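Side-chain contacts in alpha-ketoglutarate-dependent 2,4-dichlorophenoxyacetate dioxygenase (Bradyrhizobium diazoefficiens, PDB 5BKE), which probably oxidises aryloxyalkanoate herbicides as a metal- and 2-oxoglutarate-dependent dioxygenase of the TfdA family: residues Arg31-Ala36 with Leu60-Arg65; Ala36-Ala41 with Arg200-His205. One frame throughout, in Å; residues are numbered along the deposited sequence.

In the fold
Both contacts use helix 27-40, which packs against strands 4-7 and 42-45, toward one end of the main sheet, and both lie away from the manganese site. Contact 1 (31-36 with 60-65) takes the middle turns of the helix and packs them on the loop after helix 52-59; it is buried and mainly apolar, with a charged group at its border. Contact 2 (36-41 with 200-205) takes the last turn, about 12 Å away between centres, and binds the chain leaving strand 194-201. Only partly buried, it relies on an aspartate, two histidines and a water. The segments share A36, which touches neither partner segment and leans on L43.

Contact 1 (Arg31-Ala36 with Leu60-Arg65); sequences REVESA and LNFGQR
V33 and F62 make the apolar part of this contact, where helix 27-40, packed outside the double-stranded beta-helix (jelly-roll) core of this cupin-clan family, meets the loop after helix 52-59. The two side chains cross at about a right angle, and V33 CG1 lies 3.5 Å from F62 CZ, approaching the ring obliquely. V33 holds CG1 anti to its backbone N (chi1 173°), which brings that methyl onto the far end of the ring, and V33 CB follows at 3.8 Å from F62 CZ. A branched valine suits a place where the helix must fill space on several sides, since it also touches I3, L19 and L43. Within its own segment the ring is covered on one face by N61, whose CB stands 3.8 Å above the plane of the F62 ring, over its centre. F58 meets the ring edge-to-face, so helix 52-59 also packs on this phenylalanine, which reaches across to helix 27-40.

The charged residue of the contact is E34. Its CB lies 4.1 Å from F62 CD1, and its extended chain runs past the phenylalanine in the opposite direction. The carboxylate, turned 90° to the ring, brings OE1 to the ring edge, 4.0 Å from F62 CD1, where the weakly positive ring hydrogens are probably a tolerable neighbour. A glutamate is long enough to pass the ring and still reach K126. The chemistry implies an apolar centre with a polar border, where K126 NZ joins E34 OE2, by a salt bridge, to the backbone O of F62.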
loop_
_atom_site.group_PDB
_atom_site.type_symbol
_atom_site.label_atom_id
_atom_site.label_comp_id
_atom_site.label_asym_id
_atom_site.label_seq_id
_atom_site.Cartn_x
_atom_site.Cartn_y
_atom_site.Cartn_z
ATOM N N ARG C 31 1.328 6.441 40.017
ATOM C CA ARG C 31 1.472 6.873 38.624
ATOM C C ARG C 31 1.205 5.703 37.649
ATOM O O ARG C 31 0.424 5.844 36.704
ATOM C CB ARG C 31 2.876 7.458 38.430
ATOM C CG ARG C 31 2.963 8.637 37.477
ATOM C CD ARG C 31 3.998 9.686 37.914
ATOM N NE ARG C 31 5.309 9.090 38.194
ATOM C CZ ARG C 31 5.994 9.211 39.340
ATOM N NH1 ARG C 31 5.540 9.958 40.350
ATOM N NH2 ARG C 31 7.168 8.594 39.465
ATOM N N GLU C 32 1.816 4.550 37.924
ATOM C CA GLU C 32 1.621 3.320 37.127
ATOM C C GLU C 32 0.180 2.831 37.089
ATOM O O GLU C 32 -0.324 2.477 36.005
ATOM C CB GLU C 32 2.544 2.189 37.596
ATOM C CG GLU C 32 4.021 2.406 37.289
ATOM C CD GLU C 32 4.277 2.566 35.809
ATOM O OE1 GLU C 32 4.369 1.527 35.110
ATOM O OE2 GLU C 32 4.368 3.727 35.341
ATOM N N VAL C 33 -0.478 2.820 38.257
ATOM C CA VAL C 33 -1.868 2.355 38.342
ATOM C C VAL C 33 -2.766 3.273 37.522
ATOM O O VAL C 33 -3.608 2.790 36.739
ATOM C CB VAL C 33 -2.380 2.227 39.795
ATOM C CG1 VAL C 33 -3.873 1.902 39.825
ATOM C CG2 VAL C 33 -1.583 1.170 40.555
ATOM N N GLU C 34 -2.570 4.586 37.671
ATOM C CA GLU C 34 -3.389 5.546 36.924
ATOM C C GLU C 34 -3.197 5.445 35.384
ATOM O O GLU C 34 -4.189 5.522 34.642
ATOM C CB GLU C 34 -3.205 6.983 37.428
ATOM C CG GLU C 34 -4.147 7.948 36.730
ATOM C CD GLU C 34 -4.429 9.236 37.488
ATOM O OE1 GLU C 34 -3.743 9.531 38.499
ATOM O OE2 GLU C 34 -5.346 9.967 37.037
ATOM N N SER C 35 -1.949 5.282 34.920
ATOM C CA SER C 35 -1.689 5.064 33.478
ATOM C C SER C 35 -2.360 3.798 32.977
ATOM O O SER C 35 -2.925 3.794 31.870
ATOM C CB SER C 35 -0.197 5.018 33.141
ATOM O OG SER C 35 0.460 6.150 33.664
ATOM N N ALA C 36 -2.324 2.741 33.800
ATOM C CA ALA C 36 -3.017 1.483 33.505
ATOM C C ALA C 36 -4.529 1.695 33.429
ATOM O O ALA C 36 -5.208 1.073 32.612
ATOM C CB ALA C 36 -2.672 0.426 34.536
ATOM N N LEU C 60 -7.658 7.519 47.130
ATOM C CA LEU C 60 -7.264 8.940 47.256
ATOM C C LEU C 60 -5.950 9.346 46.569
ATOM O O LEU C 60 -5.707 10.543 46.378
ATOM C CB LEU C 60 -7.308 9.412 48.725
ATOM C CG LEU C 60 -8.713 9.608 49.318
ATOM C CD1 LEU C 60 -8.650 9.774 50.839
ATOM C CD2 LEU C 60 -9.481 10.764 48.664
ATOM N N ASN C 61 -5.131 8.355 46.175
ATOM C CA ASN C 61 -3.989 8.559 45.251
ATOM C C ASN C 61 -4.402 9.243 43.945
ATOM O O ASN C 61 -3.595 9.953 43.327
ATOM C CB ASN C 61 -3.354 7.212 44.873
ATOM C CG ASN C 61 -2.531 6.614 45.996
ATOM O OD1 ASN C 61 -1.391 7.025 46.233
ATOM N ND2 ASN C 61 -3.106 5.642 46.697
ATOM N N PHE C 62 -5.661 9.032 43.563
ATOM C CA PHE C 62 -6.189 9.345 42.239
ATOM C C PHE C 62 -7.144 10.542 42.212
ATOM O O PHE C 62 -7.745 10.841 41.176
ATOM C CB PHE C 62 -6.859 8.084 41.659
ATOM C CG PHE C 62 -6.010 6.844 41.792
ATOM C CD1 PHE C 62 -4.754 6.768 41.177
ATOM C CD2 PHE C 62 -6.454 5.755 42.551
ATOM C CE1 PHE C 62 -3.963 5.634 41.309
ATOM C CE2 PHE C 62 -5.663 4.613 42.686
ATOM C CZ PHE C 62 -4.420 4.556 42.064
ATOM N N GLY C 63 -7.267 11.231 43.346
ATOM C CA GLY C 63 -8.055 12.459 43.426
ATOM C C GLY C 63 -8.623 12.671 44.803
ATOM O O GLY C 63 -7.923 12.487 45.804
ATOM N N GLN C 64 -9.898 13.052 44.836
ATOM C CA GLN C 64 -10.634 13.318 46.069
ATOM C C GLN C 64 -11.904 12.473 46.107
ATOM O O GLN C 64 -12.367 12.012 45.064
ATOM C CB GLN C 64 -10.967 14.813 46.177
ATOM C CG GLN C 64 -9.739 15.710 46.268
ATOM C CD GLN C 64 -10.069 17.162 46.568
ATOM O OE1 GLN C 64 -10.037 18.001 45.672
ATOM N NE2 GLN C 64 -10.380 17.469 47.836
ATOM N N ARG C 65 -12.452 12.262 47.305
ATOM C CA ARG C 65 -13.760 11.619 47.491
ATOM C C ARG C 65 -14.851 12.365 46.733
ATOM O O ARG C 65 -14.916 13.602 46.782
ATOM C CB ARG C 65 -14.184 11.643 48.971
ATOM C CG ARG C 65 -13.561 10.611 49.895
ATOM C CD ARG C 65 -13.901 10.943 51.357
ATOM N NE ARG C 65 -12.907 10.468 52.336
ATOM C CZ ARG C 65 -11.759 11.085 52.620
ATOM N NH1 ARG C 65 -11.409 12.209 51.995
ATOM N NH2 ARG C 65 -10.933 10.560 53.522
#

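Contact 2 (Ala36-Ala41 with Arg200-His205); sequences AMDKYA and RTHPVH
D38, on the last turn of helix 27-40, meets three residues of the chain leaving strand 194-201, outside the jelly-roll core. With CG opposite the carbonyl carbon (chi1 -62°), it swings its carboxylate over to H202 and V204. The H202 ring takes D38 OD1 at its edge, H202 CE1 lying 3.3 Å from that oxygen; carboxylate and ring are turned 71° apart. A water donates to D38 OD1 at 2.7 Å and has a weak link to H202 NE2, which also bonds D258. H202 ND1 accepts the backbone N of V204 at 3.1 Å, helping to hold the turn. Histidine suits this place because both nitrogens are used.

P203 follows, its CD packed against one face of the H202 ring. V204 then crosses the aspartate at about a right angle, its CG1 and CG2 each 3.6 Å from D38 OD2, a small apolar flank for the carboxylate.

H205 ends the segment, its ring against the other face of H202. H205 NE2 donates to D38 O at 2.8 Å; the bond is bent, 131° at the hydrogen, with the donor above the carbonyl plane. Carbonyls in a helix's last turn generally lack the regular i+4 donor, and an imidazole N-H can serve one. A leucine in its place would probably leave D38 O without this donor and H202 without the flat ring laid against it. Q261 bonds D38 O and H205 NE2 weakly, and R260 forms a long, weak ion pair with D38 OD1. The chemistry implies a join bonded directly through the carbonyl, while the carboxylate meets a C-H edge, methyls and a weak water link.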
loop_
_atom_site.group_PDB
_atom_site.type_symbol
_atom_site.label_atom_id
_atom_site.label_comp_id
_atom_site.label_asym_id
_atom_site.label_seq_id
_atom_site.Cartn_x
_atom_site.Cartn_y
_atom_site.Cartn_z
ATOM N N ALA C 36 -2.324 2.741 33.800
ATOM C CA ALA C 36 -3.017 1.483 33.505
ATOM C C ALA C 36 -4.529 1.695 33.429
ATOM O O ALA C 36 -5.208 1.073 32.612
ATOM C CB ALA C 36 -2.672 0.426 34.536
ATOM N N MET C 37 -5.044 2.588 34.280
ATOM C CA MET C 37 -6.460 2.955 34.254
ATOM C C MET C 37 -6.790 3.691 32.962
ATOM O O MET C 37 -7.828 3.438 32.367
ATOM C CB MET C 37 -6.855 3.796 35.485
ATOM C CG MET C 37 -6.937 3.017 36.802
ATOM S SD MET C 37 -8.225 1.745 36.850
ATOM C CE MET C 37 -9.681 2.752 37.093
ATOM N N ASP C 38 -5.904 4.596 32.536
ATOM C CA ASP C 38 -6.057 5.282 31.242
ATOM C C ASP C 38 -6.088 4.275 30.077
ATOM O O ASP C 38 -6.994 4.317 29.239
ATOM C CB ASP C 38 -4.945 6.322 31.022
ATOM C CG ASP C 38 -4.952 7.446 32.064
ATOM O OD1 ASP C 38 -6.028 7.816 32.588
ATOM O OD2 ASP C 38 -3.850 7.970 32.344
ATOM N N LYS C 39 -5.107 3.368 30.054
ATOM C CA LYS C 39 -4.996 2.343 29.010
ATOM C C LYS C 39 -6.128 1.288 29.055
ATOM O O LYS C 39 -6.917 1.178 28.113
ATOM C CB LYS C 39 -3.608 1.692 29.074
ATOM C CG LYS C 39 -3.329 0.678 27.962
ATOM C CD LYS C 39 -1.885 0.202 28.005
ATOM C CE LYS C 39 -1.628 -0.853 26.933
ATOM N NZ LYS C 39 -0.156 -1.064 26.784
ATOM N N TYR C 40 -6.220 0.546 30.164
ATOM C CA TYR C 40 -7.089 -0.633 30.283
ATOM C C TYR C 40 -8.543 -0.342 30.671
ATOM O O TYR C 40 -9.428 -1.165 30.421
ATOM C CB TYR C 40 -6.464 -1.654 31.235
ATOM C CG TYR C 40 -5.115 -2.170 30.763
ATOM C CD1 TYR C 40 -5.037 -3.197 29.800
ATOM C CD2 TYR C 40 -3.921 -1.633 31.261
ATOM C CE1 TYR C 40 -3.807 -3.679 29.354
ATOM C CE2 TYR C 40 -2.685 -2.110 30.827
ATOM C CZ TYR C 40 -2.636 -3.132 29.869
ATOM O OH TYR C 40 -1.427 -3.617 29.432
ATOM N N ALA C 41 -8.787 0.824 31.275
ATOM C CA ALA C 41 -10.133 1.261 31.723
ATOM C C ALA C 41 -10.710 0.524 32.944
ATOM O O ALA C 41 -11.500 1.108 33.715
ATOM C CB ALA C 41 -11.143 1.305 30.569
ATOM N N ARG C 200 -17.826 11.703 24.396
ATOM C CA ARG C 200 -16.842 12.352 25.268
ATOM C C ARG C 200 -15.408 12.047 24.854
ATOM O O ARG C 200 -15.156 11.058 24.153
ATOM C CB ARG C 200 -17.121 12.051 26.749
ATOM C CG ARG C 200 -16.851 10.625 27.206
ATOM C CD ARG C 200 -17.435 10.359 28.593
ATOM N NE ARG C 200 -16.860 11.193 29.660
ATOM C CZ ARG C 200 -17.199 11.108 30.950
ATOM N NH1 ARG C 200 -18.103 10.219 31.347
ATOM N NH2 ARG C 200 -16.626 11.902 31.853
ATOM N N THR C 201 -14.483 12.918 25.255
ATOM C CA THR C 201 -13.064 12.763 24.919
ATOM C C THR C 201 -12.237 12.647 26.195
ATOM O O THR C 201 -12.303 13.521 27.056
ATOM C CB THR C 201 -12.573 13.922 24.011
ATOM O OG1 THR C 201 -13.264 13.866 22.757
ATOM C CG2 THR C 201 -11.073 13.829 23.735
ATOM N N HIS C 202 -11.464 11.566 26.303
ATOM C CA HIS C 202 -10.638 11.317 27.485
ATOM C C HIS C 202 -9.524 12.365 27.607
ATOM O O HIS C 202 -8.872 12.685 26.606
ATOM C CB HIS C 202 -10.047 9.911 27.453
ATOM C CG HIS C 202 -9.493 9.470 28.772
ATOM N ND1 HIS C 202 -8.205 9.755 29.171
ATOM C CD2 HIS C 202 -10.067 8.802 29.802
ATOM C CE1 HIS C 202 -8.002 9.265 30.380
ATOM N NE2 HIS C 202 -9.116 8.684 30.787
ATOM N N PRO C 203 -9.306 12.907 28.827
ATOM C CA PRO C 203 -8.327 13.996 28.983
ATOM C C PRO C 203 -6.850 13.622 28.769
ATOM O O PRO C 203 -6.039 14.509 28.497
ATOM C CB PRO C 203 -8.562 14.475 30.422
ATOM C CG PRO C 203 -9.176 13.303 31.114
ATOM C CD PRO C 203 -10.052 12.667 30.079
ATOM N N VAL C 204 -6.507 12.340 28.884
ATOM C CA VAL C 204 -5.115 11.901 28.790
ATOM C C VAL C 204 -4.785 11.477 27.357
ATOM O O VAL C 204 -3.933 12.089 26.715
ATOM C CB VAL C 204 -4.767 10.777 29.812
ATOM C CG1 VAL C 204 -3.340 10.276 29.619
ATOM C CG2 VAL C 204 -4.961 11.265 31.243
ATOM N N HIS C 205 -5.464 10.441 26.858
ATOM C CA HIS C 205 -5.125 9.869 25.549
ATOM C C HIS C 205 -6.034 10.344 24.421
ATOM O O HIS C 205 -5.795 10.022 23.250
ATOM C CB HIS C 205 -5.034 8.335 25.598
ATOM C CG HIS C 205 -6.193 7.668 26.276
ATOM N ND1 HIS C 205 -7.503 7.879 25.901
ATOM C CD2 HIS C 205 -6.232 6.783 27.301
ATOM C CE1 HIS C 205 -8.297 7.142 26.656
ATOM N NE2 HIS C 205 -7.552 6.477 27.522
HETATM O O HOH W 1 -8.293 6.653 33.443
#